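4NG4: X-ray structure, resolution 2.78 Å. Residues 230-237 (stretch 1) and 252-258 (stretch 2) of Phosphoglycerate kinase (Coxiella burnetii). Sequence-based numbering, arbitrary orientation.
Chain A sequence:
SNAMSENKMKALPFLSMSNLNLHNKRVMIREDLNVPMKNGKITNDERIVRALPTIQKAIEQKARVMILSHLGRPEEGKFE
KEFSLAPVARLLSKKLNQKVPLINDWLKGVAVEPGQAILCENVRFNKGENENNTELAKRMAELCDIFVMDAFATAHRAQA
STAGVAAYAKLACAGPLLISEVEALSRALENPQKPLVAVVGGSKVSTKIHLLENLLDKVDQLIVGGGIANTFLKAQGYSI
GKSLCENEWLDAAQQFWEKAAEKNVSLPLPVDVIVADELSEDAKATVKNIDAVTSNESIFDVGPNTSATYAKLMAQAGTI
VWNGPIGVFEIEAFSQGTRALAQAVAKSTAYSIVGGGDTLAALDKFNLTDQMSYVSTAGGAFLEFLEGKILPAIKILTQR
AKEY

Stretch 1 230-237: NTFLKAQG
Stretch 2 252-258: AAQQFWE

Two helices cross nearly at right angles: residues 230-235 and 252-258 are helical, their axes approach to 8.6 Å, and the signed crossing angle is -82°. Phi/psi stays near -65/-40 through most of both. In the first, A235 N bonds to T231 O at 3.0 Å and Q236 N to F232 O at 3.0 Å. The chain then turns at G237, where phi/psi of 102/9 and a 3.1 Å bond from G237 N to K234 O belong to a Schellman motif; a CB here would jam against the preceding carbonyl, so the backbone itself calls for glycine. The second helix runs on, with W257 N to A253 O at 3.0 Å. The register is carried by two CA pairs: CA of F232 lies 5.6 Å from CA of A253, and CA of A235 lies 5.3 Å from CA of Q254.

Alanines sit where the helices come close. A235 and A253 point toward the opposing helix, and their CB atoms meet at 4.0 Å; A235 CB also lies 3.9 Å from Q254 N and 4.1 Å from Q254 CB, so it packs on both backbone and side chain. T231, chi1 m, adds CG2 at 4.1 Å from A253 CB.

F232 leaves its backbone sideways, but chi1 -85° and chi2 -88° carry the ring to the second helix. A253 CB sits over one face, 3.9 Å from the ring centroid and 13° off the normal, a CH-pi contact. F232 CE1 reaches A253 O at 3.2 Å and F256 CD1 at 3.8 Å. F256, chi1 t, sets its ring obliquely, centroids 5.9 Å apart and planes at 73°.

At the margin, the NE2 atom of Q236 (chi1 m, chi2 -148°) lies over one face of the W257 indole (chi1 t, chi2 86°). Q236 NE2 is 2.9 Å from W257 NE1, but both are donors, so this close approach is no hydrogen bond. None crosses the interface; packing defines it.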

ATOM      1  N   ASN A 230      10.342  20.273   2.512  1.00 18.58           N
ATOM      2  CA  ASN A 230      10.692  21.343   3.443  1.00 18.94           C
ATOM      3  C   ASN A 230      11.940  20.995   4.291  1.00 18.48           C
ATOM      4  O   ASN A 230      12.788  21.845   4.540  1.00 17.64           O
ATOM      5  CB  ASN A 230       9.496  21.712   4.353  1.00 19.29           C
ATOM      6  CG  ASN A 230       8.268  22.210   3.573  1.00 19.62           C
ATOM      7  OD1 ASN A 230       7.121  22.086   4.037  1.00 21.17           O
ATOM      8  ND2 ASN A 230       8.498  22.766   2.404  1.00 18.37           N
ATOM      9  N   THR A 231      12.051  19.742   4.711  1.00 18.53           N
ATOM     10  CA  THR A 231      13.256  19.292   5.416  1.00 19.41           C
ATOM     11  C   THR A 231      14.487  19.387   4.518  1.00 19.13           C
ATOM     12  O   THR A 231      15.537  19.830   4.958  1.00 19.43           O
ATOM     13  CB  THR A 231      13.138  17.824   5.959  1.00 19.69           C
ATOM     14  OG1 THR A 231      11.989  17.697   6.812  1.00 20.77           O
ATOM     15  CG2 THR A 231      14.367  17.446   6.756  1.00 20.53           C
ATOM     16  N   PHE A 232      14.356  18.977   3.262  1.00 18.73           N
ATOM     17  CA  PHE A 232      15.495  18.975   2.344  1.00 19.31           C
ATOM     18  C   PHE A 232      15.980  20.390   2.019  1.00 19.85           C
ATOM     19  O   PHE A 232      17.188  20.672   2.041  1.00 20.40           O
ATOM     20  CB  PHE A 232      15.162  18.215   1.058  1.00 19.30           C
ATOM     21  CG  PHE A 232      15.380  16.727   1.153  1.00 18.43           C
ATOM     22  CD1 PHE A 232      16.612  16.186   0.859  1.00 19.34           C
ATOM     23  CD2 PHE A 232      14.356  15.892   1.512  1.00 17.34           C
ATOM     24  CE1 PHE A 232      16.829  14.831   0.932  1.00 20.23           C
ATOM     25  CE2 PHE A 232      14.551  14.547   1.595  1.00 18.31           C
ATOM     26  CZ  PHE A 232      15.800  14.006   1.305  1.00 20.22           C
ATOM     27  N   LEU A 233      15.026  21.267   1.728  1.00 19.52           N
ATOM     28  CA  LEU A 233      15.304  22.671   1.505  1.00 20.05           C
ATOM     29  C   LEU A 233      16.055  23.325   2.689  1.00 20.78           C
ATOM     30  O   LEU A 233      16.852  24.251   2.502  1.00 21.79           O
ATOM     31  CB  LEU A 233      13.988  23.409   1.252  1.00 20.31           C
ATOM     32  CG  LEU A 233      13.175  23.205  -0.045  1.00 19.64           C
ATOM     33  CD1 LEU A 233      11.924  24.090  -0.045  1.00 18.68           C
ATOM     34  CD2 LEU A 233      14.006  23.516  -1.273  1.00 18.77           C
ATOM     35  N   LYS A 234      15.797  22.860   3.905  1.00 20.48           N
ATOM     36  CA  LYS A 234      16.428  23.429   5.091  1.00 21.19           C
ATOM     37  C   LYS A 234      17.817  22.803   5.334  1.00 22.01           C
ATOM     38  O   LYS A 234      18.744  23.482   5.817  1.00 22.75           O
ATOM     39  CB  LYS A 234      15.508  23.240   6.299  1.00 21.02           C
ATOM     40  CG  LYS A 234      16.036  23.784   7.620  1.00 22.00           C
ATOM     41  CD  LYS A 234      14.885  24.224   8.462  1.00 22.82           C
ATOM     42  CE  LYS A 234      15.194  24.259   9.927  1.00 24.41           C
ATOM     43  NZ  LYS A 234      13.885  24.592  10.614  1.00 24.31           N
ATOM     44  N   ALA A 235      17.967  21.525   4.981  1.00 21.73           N
ATOM     45  CA  ALA A 235      19.291  20.882   4.942  1.00 22.57           C
ATOM     46  C   ALA A 235      20.211  21.588   3.974  1.00 23.15           C
ATOM     47  O   ALA A 235      21.397  21.640   4.214  1.00 24.61           O
ATOM     48  CB  ALA A 235      19.175  19.415   4.560  1.00 22.36           C
ATOM     49  N   GLN A 236      19.663  22.124   2.887  1.00 22.83           N
ATOM     50  CA  GLN A 236      20.440  22.896   1.909  1.00 24.17           C
ATOM     51  C   GLN A 236      20.766  24.326   2.349  1.00 24.79           C
ATOM     52  O   GLN A 236      21.561  25.003   1.715  1.00 25.73           O
ATOM     53  CB  GLN A 236      19.718  22.938   0.559  1.00 23.95           C
ATOM     54  CG  GLN A 236      19.751  21.604  -0.181  1.00 25.12           C
ATOM     55  CD  GLN A 236      19.766  21.783  -1.679  1.00 27.45           C
ATOM     56  OE1 GLN A 236      19.237  22.762  -2.230  1.00 30.11           O
ATOM     57  NE2 GLN A 236      20.387  20.844  -2.349  1.00 29.86           N
ATOM     58  N   GLY A 237      20.137  24.790   3.415  1.00 24.42           N
ATOM     59  CA  GLY A 237      20.456  26.093   3.984  1.00 25.54           C
ATOM     60  C   GLY A 237      19.473  27.205   3.647  1.00 25.14           C
ATOM     61  O   GLY A 237      19.736  28.360   3.938  1.00 25.86           O
ATOM     62  N   ALA A 252      20.457  13.703   7.921  1.00 26.44           N
ATOM     63  CA  ALA A 252      20.040  12.566   7.099  1.00 26.19           C
ATOM     64  C   ALA A 252      19.688  13.046   5.700  1.00 24.98           C
ATOM     65  O   ALA A 252      20.144  12.484   4.706  1.00 25.13           O
ATOM     66  CB  ALA A 252      18.858  11.855   7.721  1.00 25.31           C
ATOM     67  N   ALA A 253      18.888  14.105   5.643  1.00 23.90           N
ATOM     68  CA  ALA A 253      18.450  14.685   4.378  1.00 22.91           C
ATOM     69  C   ALA A 253      19.633  15.206   3.564  1.00 23.74           C
ATOM     70  O   ALA A 253      19.669  15.071   2.342  1.00 23.74           O
ATOM     71  CB  ALA A 253      17.446  15.796   4.630  1.00 21.70           C
ATOM     72  N   GLN A 254      20.612  15.782   4.252  1.00 24.86           N
ATOM     73  CA  GLN A 254      21.781  16.355   3.594  1.00 25.88           C
ATOM     74  C   GLN A 254      22.626  15.263   2.993  1.00 26.93           C
ATOM     75  O   GLN A 254      23.068  15.370   1.858  1.00 27.86           O
ATOM     76  CB  GLN A 254      22.620  17.173   4.584  1.00 27.11           C
ATOM     77  CG  GLN A 254      23.593  18.156   3.911  1.00 28.33           C
ATOM     78  CD  GLN A 254      24.801  18.492   4.758  1.00 30.74           C
ATOM     79  OE1 GLN A 254      24.937  18.053   5.905  1.00 31.80           O
ATOM     80  NE2 GLN A 254      25.702  19.266   4.183  1.00 33.35           N
ATOM     81  N   GLN A 255      22.844  14.211   3.762  1.00 27.70           N
ATOM     82  CA  GLN A 255      23.626  13.080   3.288  1.00 28.98           C
ATOM     83  C   GLN A 255      22.920  12.342   2.163  1.00 27.98           C
ATOM     84  O   GLN A 255      23.564  11.812   1.267  1.00 28.99           O
ATOM     85  CB  GLN A 255      23.884  12.118   4.429  1.00 30.17           C
ATOM     86  CG  GLN A 255      24.897  11.051   4.113  1.00 32.86           C
ATOM     87  CD  GLN A 255      24.781   9.898   5.059  1.00 34.67           C
ATOM     88  OE1 GLN A 255      23.881   9.055   4.934  1.00 33.86           O
ATOM     89  NE2 GLN A 255      25.681   9.853   6.034  1.00 37.95           N
ATOM     90  N   PHE A 256      21.599  12.284   2.219  1.00 26.21           N
ATOM     91  CA  PHE A 256      20.845  11.657   1.140  1.00 25.59           C
ATOM     92  C   PHE A 256      20.968  12.475  -0.151  1.00 25.30           C
ATOM     93  O   PHE A 256      21.110  11.914  -1.239  1.00 25.55           O
ATOM     94  CB  PHE A 256      19.379  11.483   1.518  1.00 24.24           C
ATOM     95  CG  PHE A 256      18.576  10.819   0.455  1.00 23.89           C
ATOM     96  CD1 PHE A 256      18.044  11.553  -0.587  1.00 23.90           C
ATOM     97  CD2 PHE A 256      18.400   9.456   0.461  1.00 24.58           C
ATOM     98  CE1 PHE A 256      17.319  10.936  -1.587  1.00 23.83           C
ATOM     99  CE2 PHE A 256      17.697   8.838  -0.536  1.00 25.21           C
ATOM    100  CZ  PHE A 256      17.153   9.578  -1.566  1.00 24.50           C
ATOM    101  N   TRP A 257      20.924  13.799  -0.016  1.00 24.94           N
ATOM    102  CA  TRP A 257      21.129  14.706  -1.157  1.00 24.82           C
ATOM    103  C   TRP A 257      22.459  14.405  -1.826  1.00 26.49           C
ATOM    104  O   TRP A 257      22.541  14.365  -3.048  1.00 26.54           O
ATOM    105  CB  TRP A 257      21.085  16.200  -0.746  1.00 24.20           C
ATOM    106  CG  TRP A 257      21.049  17.102  -1.968  1.00 24.40           C
ATOM    107  CD1 TRP A 257      19.940  17.505  -2.676  1.00 23.64           C
ATOM    108  CD2 TRP A 257      22.169  17.657  -2.645  1.00 24.53           C
ATOM    109  NE1 TRP A 257      20.308  18.280  -3.743  1.00 22.44           N
ATOM    110  CE2 TRP A 257      21.672  18.387  -3.752  1.00 24.40           C
ATOM    111  CE3 TRP A 257      23.546  17.605  -2.432  1.00 27.50           C
ATOM    112  CZ2 TRP A 257      22.506  19.079  -4.626  1.00 26.62           C
ATOM    113  CZ3 TRP A 257      24.374  18.289  -3.300  1.00 29.38           C
ATOM    114  CH2 TRP A 257      23.850  19.024  -4.382  1.00 29.08           C
ATOM    115  N   GLU A 258      23.495  14.204  -1.015  1.00 27.81           N
ATOM    116  CA  GLU A 258      24.841  13.958  -1.535  1.00 30.20           C
ATOM    117  C   GLU A 258      24.946  12.598  -2.236  1.00 31.00           C
ATOM    118  O   GLU A 258      25.483  12.508  -3.327  1.00 31.82           O
ATOM    119  CB  GLU A 258      25.865  14.074  -0.414  1.00 31.65           C
ATOM    120  CG  GLU A 258      25.997  15.505   0.103  1.00 32.15           C
ATOM    121  CD  GLU A 258      26.944  15.638   1.295  1.00 35.01           C
ATOM    122  OE1 GLU A 258      27.545  14.606   1.710  1.00 36.83           O
ATOM    123  OE2 GLU A 258      27.081  16.780   1.811  1.00 35.81           O
TER